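Local atomic coordinates of lactaldehyde dehydrogenase (PDB entry 2IMP), a protein that catalyses the irreversible NAD-dependent oxidation of L-lactaldehyde to L-lactate in fucose and rhamnose breakdown, and also oxidises glycolaldehyde. Residues A22-V27 with I38-A43; G78-A83 with T108-D113; R141-T146 with T169-V174. All blocks are in the same frame, centred on the assembly; numbering follows the deposited sequence.

How the contacts relate
The three contacts follow one another along the chain and do not touch. Contact 3 is the buried one, pairing parallel strands 134-149 and 172-176 in a beta-alpha-beta unit, with backbone bonds and one asparagine doing most of the work. Contacts 1 and 2 are only partly buried. Contact 1 joins the antiparallel strands 23-27 and 34-39 of a separate four-stranded sheet, where Trp23 packs on the neighbouring strand and Asp40 follows in a turn. Contact 2 joins helices 65-81 and 98-116 through side chains alone, with apolar groups inside and a charged network outside. No two contacts share a strand or helix pair, but segment 38-43 runs into helix 43-62, which packs on contact 3.

Contact 1. Residues A22-V27 with I38-A43; sequences AWIDVV and IPDGQA
The Trp23 indole leans obliquely on the backbone between Ile38 and Pro39, its CE3 lying 3.4 Å from Ile38 C, while Ile38 N sits in the ring plane at the edge. Its CZ3 also meets Pro39 CD, and Trp18 packs against the indole edge-to-face. A broad ring suits this place because it can touch both the main chain and the proline ring. The strands form an antiparallel beta hairpin, 23-27 being an outermost strand of a four-stranded sheet. Trp23 and Pro39 are a non-hydrogen-bonded pair; Ile24 and Ile38 are the hydrogen-bonded one, each N-H donating to the other's O, with Ile24 N 2.8 Å from Ile38 O. Their side chains share one face. Ile38 CG1 stands between its own N and carbonyl carbon (chi1 58°), where it packs 3.8 Å from Ile24 CB. Branched isoleucines fit such a face, and Ile38 also touches Pro182. Its side chain lies about 4 Å from that of the NAD-binding Glu179, so the hairpin packs beside the cofactor site. Pro39 lacks an N-H, but in a non-hydrogen-bonded pair it forfeits no bond to Trp23. Beyond it the chain bends in an inverse gamma turn centred on Asp40, whose carboxylate forms a salt bridge with Arg208. Asp40 N donates a hydrogen bond to Ala22 O (3.1 Å), and Asp40 OD1 lies 3.6 Å from Ile24 CD1.

Contact 2. Residues G78-A83 with T108-D113; sequences GIRERA and TADYID
Arg80 carries its CG anti to the carbonyl carbon (chi1 -65°) and runs extended from CG to NE, reaching Asp110 and Asp113 on the neighbouring helix; both aspartates likewise have CG anti to their carbonyl carbon. Arg80 NH2 forms salt bridges with two carboxylates, Asp113 OD2 at 2.7 Å and Asp110 OD1 at 2.9 Å, both near the guanidinium plane. Asp113 meets Arg80 tip to tip, the flat groups 26° apart, and its OD2 is approached from above the carboxylate plane; Arg80 NH1 adds a weak bond to this same OD2. Asp110 crosses the arginine at about a right angle, and its OD1 is met on the anti side. A water accepts from Arg80 NE and donates to Asp110 OD1. The small Ala109 lets the arginine lie close: its CB is 3.6 Å above the guanidinium plane, offset toward the rim. Deeper in, Ile79 and Ile112 meet tip to tip, CD1 to CD1 at 3.7 Å, and Ile79 continues onto Phe188 and Ile191 of helix 183-195. Asp113 OD1 is held by Ser76 of helix 65-81, helping to position it. The whole is a helix-helix interface with an isoleucine contact inside and a salt-bridge network along its outer border.

Contact 3. Residues R141-T146 with T169-V174; sequences RALGVT and TGNTIV
Val145 with Thr172 and Thr146 with Ile173 pair in parallel, the CA atoms of Thr146 and Ile173 4.8 Å apart, and three backbone bonds join the strands: Thr172 N to Gly144 O, Thr146 N to Thr172 O and Val174 N to Thr146 O. This is the strand pairing of a beta-alpha-beta crossover, strand 134-149, helix 155-168 and strand 172-176, with helix 43-62 packing beside it. The helix ends in a Schellman motif at Gly170, whose positive phi glycine accepts easily and whose main chain runs close to Ala142 CB. Ala142, itself small, brings its CB 3.2 Å from Thr169 O. Asn171 OD1 binds both N-H groups of the loop at Leu143-Gly144. Its CG lies anti to the carbonyl carbon (chi1 -56°), and OD1 takes a bond from Gly144 N at 2.9 Å, in the carbonyl plane, and a weak one from Leu143 N. Its ND2 donates to Ala166 O and Tyr469 O, so both ends of the buried amide are satisfied. Gly144 has phi 126° and psi -117°, a region open essentially only to glycine. On one face Val145 CG2 touches Thr172 OG1, which is hydrogen-bonded to Ala53 O. On the other, Thr146 OG1 lies 3.4 Å from Ile173 CG1.

Contact 1. Residues A22-V27 with I38-A43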
loop_
_atom_site.group_PDB
_atom_site.type_symbol
_atom_site.label_atom_id
_atom_site.label_comp_id
_atom_site.label_asym_id
_atom_site.label_seq_id
_atom_site.Cartn_x
_atom_site.Cartn_y
_atom_site.Cartn_z
ATOM N N ALA A 22 5.122 -15.664 -49.455
ATOM C CA ALA A 22 3.906 -14.903 -49.225
ATOM C C ALA A 22 4.099 -13.593 -48.438
ATOM O O ALA A 22 4.735 -13.566 -47.382
ATOM C CB ALA A 22 2.876 -15.778 -48.525
ATOM N N TRP A 23 3.550 -12.517 -48.989
ATOM C CA TRP A 23 3.618 -11.211 -48.362
ATOM C C TRP A 23 2.237 -10.566 -48.175
ATOM O O TRP A 23 1.289 -10.890 -48.884
ATOM C CB TRP A 23 4.479 -10.247 -49.184
ATOM C CG TRP A 23 5.917 -10.621 -49.301
ATOM C CD1 TRP A 23 6.468 -11.483 -50.203
ATOM C CD2 TRP A 23 6.998 -10.122 -48.506
ATOM N NE1 TRP A 23 7.828 -11.549 -50.022
ATOM C CE2 TRP A 23 8.180 -10.729 -48.988
ATOM C CE3 TRP A 23 7.084 -9.228 -47.432
ATOM C CZ2 TRP A 23 9.439 -10.461 -48.432
ATOM C CZ3 TRP A 23 8.335 -8.961 -46.880
ATOM C CH2 TRP A 23 9.496 -9.580 -47.382
ATOM N N ILE A 24 2.142 -9.670 -47.206
ATOM C CA ILE A 24 0.902 -8.959 -46.953
ATOM C C ILE A 24 1.048 -7.468 -47.299
ATOM O O ILE A 24 1.960 -6.800 -46.806
ATOM C CB ILE A 24 0.478 -9.085 -45.472
ATOM C CG1 ILE A 24 0.248 -10.556 -45.117
ATOM C CG2 ILE A 24 -0.784 -8.278 -45.222
ATOM C CD1 ILE A 24 -0.124 -10.789 -43.660
ATOM N N ASP A 25 0.175 -6.965 -48.162
ATOM C CA ASP A 25 0.250 -5.563 -48.535
ATOM C C ASP A 25 -0.299 -4.602 -47.470
ATOM O O ASP A 25 -1.374 -4.824 -46.921
ATOM C CB ASP A 25 -0.517 -5.292 -49.840
ATOM C CG ASP A 25 0.157 -5.888 -51.063
ATOM O OD1 ASP A 25 1.384 -5.721 -51.224
ATOM O OD2 ASP A 25 -0.554 -6.513 -51.876
ATOM N N VAL A 26 0.465 -3.560 -47.171
ATOM C CA VAL A 26 0.007 -2.540 -46.246
ATOM C C VAL A 26 -0.476 -1.322 -47.058
ATOM O O VAL A 26 0.295 -0.708 -47.796
ATOM C CB VAL A 26 1.117 -2.117 -45.267
ATOM C CG1 VAL A 26 0.604 -1.023 -44.344
ATOM C CG2 VAL A 26 1.567 -3.324 -44.446
ATOM N N VAL A 27 -1.757 -1.011 -46.927
ATOM C CA VAL A 27 -2.364 0.064 -47.685
ATOM C C VAL A 27 -2.665 1.372 -46.935
ATOM O O VAL A 27 -2.909 1.369 -45.730
ATOM C CB VAL A 27 -3.693 -0.434 -48.303
ATOM C CG1 VAL A 27 -4.407 0.698 -48.982
ATOM C CG2 VAL A 27 -3.423 -1.560 -49.287
ATOM N N ILE A 38 4.664 -6.697 -45.569
ATOM C CA ILE A 38 5.222 -7.458 -44.469
ATOM C C ILE A 38 5.095 -8.961 -44.682
ATOM O O ILE A 38 4.192 -9.428 -45.378
ATOM C CB ILE A 38 4.548 -7.109 -43.118
ATOM C CG1 ILE A 38 3.044 -7.363 -43.209
ATOM C CG2 ILE A 38 4.852 -5.670 -42.743
ATOM C CD1 ILE A 38 2.333 -7.296 -41.870
ATOM N N PRO A 39 6.006 -9.732 -44.090
ATOM C CA PRO A 39 5.918 -11.176 -44.267
ATOM C C PRO A 39 4.628 -11.791 -43.724
ATOM O O PRO A 39 4.093 -11.351 -42.703
ATOM C CB PRO A 39 7.162 -11.694 -43.541
ATOM C CG PRO A 39 7.519 -10.602 -42.592
ATOM C CD PRO A 39 7.236 -9.362 -43.377
ATOM N N ASP A 40 4.115 -12.779 -44.448
ATOM C CA ASP A 40 2.940 -13.496 -43.996
ATOM C C ASP A 40 3.415 -14.547 -42.974
ATOM O O ASP A 40 3.318 -15.757 -43.188
ATOM C CB ASP A 40 2.228 -14.160 -45.184
ATOM C CG ASP A 40 0.906 -14.806 -44.793
ATOM O OD1 ASP A 40 0.260 -14.322 -43.844
ATOM O OD2 ASP A 40 0.501 -15.793 -45.445
ATOM N N GLY A 41 3.985 -14.020 -41.893
ATOM C CA GLY A 41 4.535 -14.824 -40.820
ATOM C C GLY A 41 3.752 -16.049 -40.419
ATOM O O GLY A 41 2.538 -16.125 -40.594
ATOM N N GLN A 42 4.470 -17.018 -39.876
ATOM C CA GLN A 42 3.869 -18.260 -39.426
ATOM C C GLN A 42 4.303 -18.613 -37.996
ATOM O O GLN A 42 5.223 -17.996 -37.455
ATOM C CB GLN A 42 4.256 -19.399 -40.383
ATOM C CG GLN A 42 3.837 -19.168 -41.840
ATOM C CD GLN A 42 2.329 -19.199 -42.030
ATOM O OE1 GLN A 42 1.669 -20.154 -41.630
ATOM N NE2 GLN A 42 1.780 -18.156 -42.649
ATOM N N ALA A 43 3.648 -19.602 -37.401
ATOM C CA ALA A 43 3.983 -20.020 -36.047
ATOM C C ALA A 43 5.504 -20.176 -35.789
ATOM O O ALA A 43 6.028 -19.673 -34.793
ATOM C CB ALA A 43 3.258 -21.324 -35.718
#

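Contact 2. Residues G78-A83 with T108-D113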
loop_
_atom_site.group_PDB
_atom_site.type_symbol
_atom_site.label_atom_id
_atom_site.label_comp_id
_atom_site.label_asym_id
_atom_site.label_seq_id
_atom_site.Cartn_x
_atom_site.Cartn_y
_atom_site.Cartn_z
ATOM N N GLY A 78 15.040 7.855 -28.180
ATOM C CA GLY A 78 15.180 7.545 -29.592
ATOM C C GLY A 78 13.890 7.898 -30.317
ATOM O O GLY A 78 13.910 8.389 -31.450
ATOM N N ILE A 79 12.760 7.646 -29.658
ATOM C CA ILE A 79 11.459 7.965 -30.232
ATOM C C ILE A 79 11.255 9.485 -30.458
ATOM O O ILE A 79 10.801 9.908 -31.527
ATOM C CB ILE A 79 10.315 7.432 -29.335
ATOM C CG1 ILE A 79 10.286 5.900 -29.393
ATOM C CG2 ILE A 79 8.981 8.052 -29.759
ATOM C CD1 ILE A 79 9.302 5.257 -28.417
ATOM N N ARG A 80 11.591 10.289 -29.451
ATOM C CA ARG A 80 11.457 11.733 -29.590
ATOM C C ARG A 80 12.322 12.286 -30.750
ATOM O O ARG A 80 11.912 13.204 -31.457
ATOM C CB ARG A 80 11.825 12.437 -28.279
ATOM C CG ARG A 80 10.884 12.112 -27.123
ATOM C CD ARG A 80 11.086 13.051 -25.933
ATOM N NE ARG A 80 10.188 12.715 -24.829
ATOM C CZ ARG A 80 10.486 11.870 -23.846
ATOM N NH1 ARG A 80 11.675 11.276 -23.815
ATOM N NH2 ARG A 80 9.587 11.600 -22.906
ATOM N N GLU A 81 13.508 11.707 -30.928
ATOM C CA GLU A 81 14.405 12.107 -32.010
ATOM C C GLU A 81 13.798 11.864 -33.417
ATOM O O GLU A 81 14.068 12.601 -34.362
ATOM C CB GLU A 81 15.731 11.345 -31.905
ATOM C CG GLU A 81 16.699 11.883 -30.866
ATOM C CD GLU A 81 17.860 10.935 -30.616
ATOM O OE1 GLU A 81 18.468 10.466 -31.603
ATOM O OE2 GLU A 81 18.169 10.659 -29.434
ATOM N N ARG A 82 12.983 10.823 -33.525
ATOM C CA ARG A 82 12.336 10.478 -34.783
ATOM C C ARG A 82 10.812 10.739 -34.789
ATOM O O ARG A 82 10.092 10.215 -35.641
ATOM C CB ARG A 82 12.585 9.004 -35.101
ATOM C CG ARG A 82 14.050 8.655 -35.204
ATOM C CD ARG A 82 14.269 7.188 -35.520
ATOM N NE ARG A 82 15.672 6.952 -35.838
ATOM C CZ ARG A 82 16.153 5.830 -36.364
ATOM N NH1 ARG A 82 15.349 4.814 -36.638
ATOM N NH2 ARG A 82 17.445 5.741 -36.646
ATOM N N ALA A 83 10.349 11.553 -33.843
ATOM C CA ALA A 83 8.930 11.867 -33.706
ATOM C C ALA A 83 8.167 12.168 -35.028
ATOM O O ALA A 83 7.203 11.479 -35.364
ATOM C CB ALA A 83 8.751 13.027 -32.721
ATOM N N THR A 108 3.529 8.438 -26.144
ATOM C CA THR A 108 4.187 7.149 -26.038
ATOM C C THR A 108 5.574 7.259 -25.360
ATOM O O THR A 108 5.927 6.448 -24.501
ATOM C CB THR A 108 4.332 6.498 -27.435
ATOM O OG1 THR A 108 3.030 6.249 -27.969
ATOM C CG2 THR A 108 5.082 5.179 -27.350
ATOM N N ALA A 109 6.334 8.279 -25.754
ATOM C CA ALA A 109 7.639 8.521 -25.163
ATOM C C ALA A 109 7.511 8.881 -23.672
ATOM O O ALA A 109 8.262 8.377 -22.839
ATOM C CB ALA A 109 8.362 9.647 -25.911
ATOM N N ASP A 110 6.563 9.759 -23.352
ATOM C CA ASP A 110 6.344 10.123 -21.957
ATOM C C ASP A 110 5.872 8.910 -21.126
ATOM O O ASP A 110 6.273 8.732 -19.979
ATOM C CB ASP A 110 5.311 11.249 -21.835
ATOM C CG ASP A 110 5.779 12.547 -22.465
ATOM O OD1 ASP A 110 7.004 12.784 -22.529
ATOM O OD2 ASP A 110 4.916 13.341 -22.884
ATOM N N TYR A 111 5.031 8.081 -21.734
ATOM C CA TYR A 111 4.538 6.881 -21.067
ATOM C C TYR A 111 5.688 5.927 -20.689
ATOM O O TYR A 111 5.745 5.416 -19.572
ATOM C CB TYR A 111 3.531 6.167 -21.971
ATOM C CG TYR A 111 2.804 5.014 -21.317
ATOM C CD1 TYR A 111 3.377 3.749 -21.257
ATOM C CD2 TYR A 111 1.520 5.184 -20.796
ATOM C CE1 TYR A 111 2.691 2.675 -20.700
ATOM C CE2 TYR A 111 0.826 4.115 -20.237
ATOM C CZ TYR A 111 1.416 2.864 -20.197
ATOM O OH TYR A 111 0.725 1.800 -19.675
ATOM N N ILE A 112 6.598 5.707 -21.636
ATOM C CA ILE A 112 7.755 4.853 -21.384
ATOM C C ILE A 112 8.611 5.399 -20.218
ATOM O O ILE A 112 8.997 4.655 -19.325
ATOM C CB ILE A 112 8.631 4.705 -22.662
ATOM C CG1 ILE A 112 7.838 3.949 -23.742
ATOM C CG2 ILE A 112 9.936 3.986 -22.328
ATOM C CD1 ILE A 112 8.569 3.753 -25.072
ATOM N N ASP A 113 8.895 6.698 -20.250
ATOM C CA ASP A 113 9.645 7.327 -19.173
ATOM C C ASP A 113 8.919 7.155 -17.823
ATOM O O ASP A 113 9.537 6.830 -16.812
ATOM C CB ASP A 113 9.844 8.825 -19.439
ATOM C CG ASP A 113 10.940 9.103 -20.457
ATOM O OD1 ASP A 113 11.820 8.237 -20.653
ATOM O OD2 ASP A 113 10.928 10.205 -21.050
HETATM O O HOH W 1 7.451 13.228 -25.551
#

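Contact 3. Residues R141-T146 with T169-V174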
loop_
_atom_site.group_PDB
_atom_site.type_symbol
_atom_site.label_atom_id
_atom_site.label_comp_id
_atom_site.label_asym_id
_atom_site.label_seq_id
_atom_site.Cartn_x
_atom_site.Cartn_y
_atom_site.Cartn_z
ATOM N N ARG A 141 8.186 -11.129 -8.460
ATOM C CA ARG A 141 9.053 -11.617 -9.526
ATOM C C ARG A 141 8.463 -11.424 -10.925
ATOM O O ARG A 141 7.257 -11.254 -11.073
ATOM C CB ARG A 141 9.331 -13.116 -9.347
ATOM C CG ARG A 141 9.755 -13.556 -7.955
ATOM C CD ARG A 141 11.093 -12.971 -7.554
ATOM N NE ARG A 141 11.640 -13.659 -6.387
ATOM C CZ ARG A 141 12.682 -13.231 -5.677
ATOM N NH1 ARG A 141 13.301 -12.104 -6.006
ATOM N NH2 ARG A 141 13.110 -13.937 -4.636
ATOM N N ALA A 142 9.323 -11.454 -11.938
ATOM C CA ALA A 142 8.857 -11.340 -13.308
ATOM C C ALA A 142 8.100 -12.622 -13.730
ATOM O O ALA A 142 8.272 -13.673 -13.111
ATOM C CB ALA A 142 10.037 -11.114 -14.241
ATOM N N LEU A 143 7.260 -12.522 -14.748
ATOM C CA LEU A 143 6.543 -13.692 -15.229
ATOM C C LEU A 143 7.456 -14.576 -16.083
ATOM O O LEU A 143 7.384 -15.800 -16.045
ATOM C CB LEU A 143 5.339 -13.272 -16.076
ATOM C CG LEU A 143 4.370 -12.288 -15.431
ATOM C CD1 LEU A 143 3.186 -12.038 -16.376
ATOM C CD2 LEU A 143 3.900 -12.864 -14.089
ATOM N N GLY A 144 8.319 -13.915 -16.844
ATOM C CA GLY A 144 9.238 -14.615 -17.720
ATOM C C GLY A 144 9.048 -14.056 -19.111
ATOM O O GLY A 144 9.292 -12.874 -19.344
ATOM N N VAL A 145 8.613 -14.901 -20.037
ATOM C CA VAL A 145 8.371 -14.465 -21.407
ATOM C C VAL A 145 6.920 -14.034 -21.642
ATOM O O VAL A 145 5.997 -14.791 -21.351
ATOM C CB VAL A 145 8.688 -15.582 -22.427
ATOM C CG1 VAL A 145 8.248 -15.148 -23.828
ATOM C CG2 VAL A 145 10.183 -15.900 -22.412
ATOM N N THR A 146 6.730 -12.825 -22.158
ATOM C CA THR A 146 5.392 -12.333 -22.441
ATOM C C THR A 146 5.212 -11.931 -23.917
ATOM O O THR A 146 6.192 -11.685 -24.632
ATOM C CB THR A 146 5.014 -11.107 -21.544
ATOM O OG1 THR A 146 5.736 -9.945 -21.972
ATOM C CG2 THR A 146 5.357 -11.386 -20.072
ATOM N N THR A 169 9.816 -4.690 -15.222
ATOM C CA THR A 169 9.700 -5.728 -14.206
ATOM C C THR A 169 10.553 -7.003 -14.434
ATOM O O THR A 169 10.445 -7.978 -13.684
ATOM C CB THR A 169 8.216 -6.134 -14.028
ATOM O OG1 THR A 169 7.648 -6.471 -15.301
ATOM C CG2 THR A 169 7.419 -4.975 -13.421
ATOM N N GLY A 170 11.386 -6.990 -15.471
ATOM C CA GLY A 170 12.245 -8.134 -15.726
ATOM C C GLY A 170 11.766 -9.188 -16.711
ATOM O O GLY A 170 12.378 -10.250 -16.820
ATOM N N ASN A 171 10.665 -8.925 -17.403
ATOM C CA ASN A 171 10.162 -9.859 -18.406
ATOM C C ASN A 171 10.748 -9.543 -19.786
ATOM O O ASN A 171 11.236 -8.442 -20.006
ATOM C CB ASN A 171 8.636 -9.746 -18.576
ATOM C CG ASN A 171 7.872 -9.939 -17.286
ATOM O OD1 ASN A 171 7.602 -11.084 -16.888
ATOM N ND2 ASN A 171 7.518 -8.852 -16.620
ATOM N N THR A 172 10.723 -10.517 -20.684
ATOM C CA THR A 172 11.127 -10.259 -22.055
ATOM C C THR A 172 9.847 -10.287 -22.892
ATOM O O THR A 172 8.824 -10.790 -22.420
ATOM C CB THR A 172 12.159 -11.283 -22.591
ATOM O OG1 THR A 172 11.669 -12.620 -22.433
ATOM C CG2 THR A 172 13.472 -11.125 -21.854
ATOM N N ILE A 173 9.866 -9.752 -24.101
ATOM C CA ILE A 173 8.630 -9.735 -24.851
ATOM C C ILE A 173 8.749 -9.928 -26.369
ATOM O O ILE A 173 9.773 -9.620 -26.984
ATOM C CB ILE A 173 7.879 -8.396 -24.575
ATOM C CG1 ILE A 173 6.410 -8.492 -25.000
ATOM C CG2 ILE A 173 8.559 -7.258 -25.323
ATOM C CD1 ILE A 173 5.605 -7.217 -24.695
ATOM N N VAL A 174 7.682 -10.479 -26.928
ATOM C CA VAL A 174 7.536 -10.678 -28.353
ATOM C C VAL A 174 6.256 -9.982 -28.795
ATOM O O VAL A 174 5.159 -10.340 -28.357
ATOM C CB VAL A 174 7.414 -12.166 -28.750
ATOM C CG1 VAL A 174 7.196 -12.267 -30.261
ATOM C CG2 VAL A 174 8.665 -12.934 -28.347
#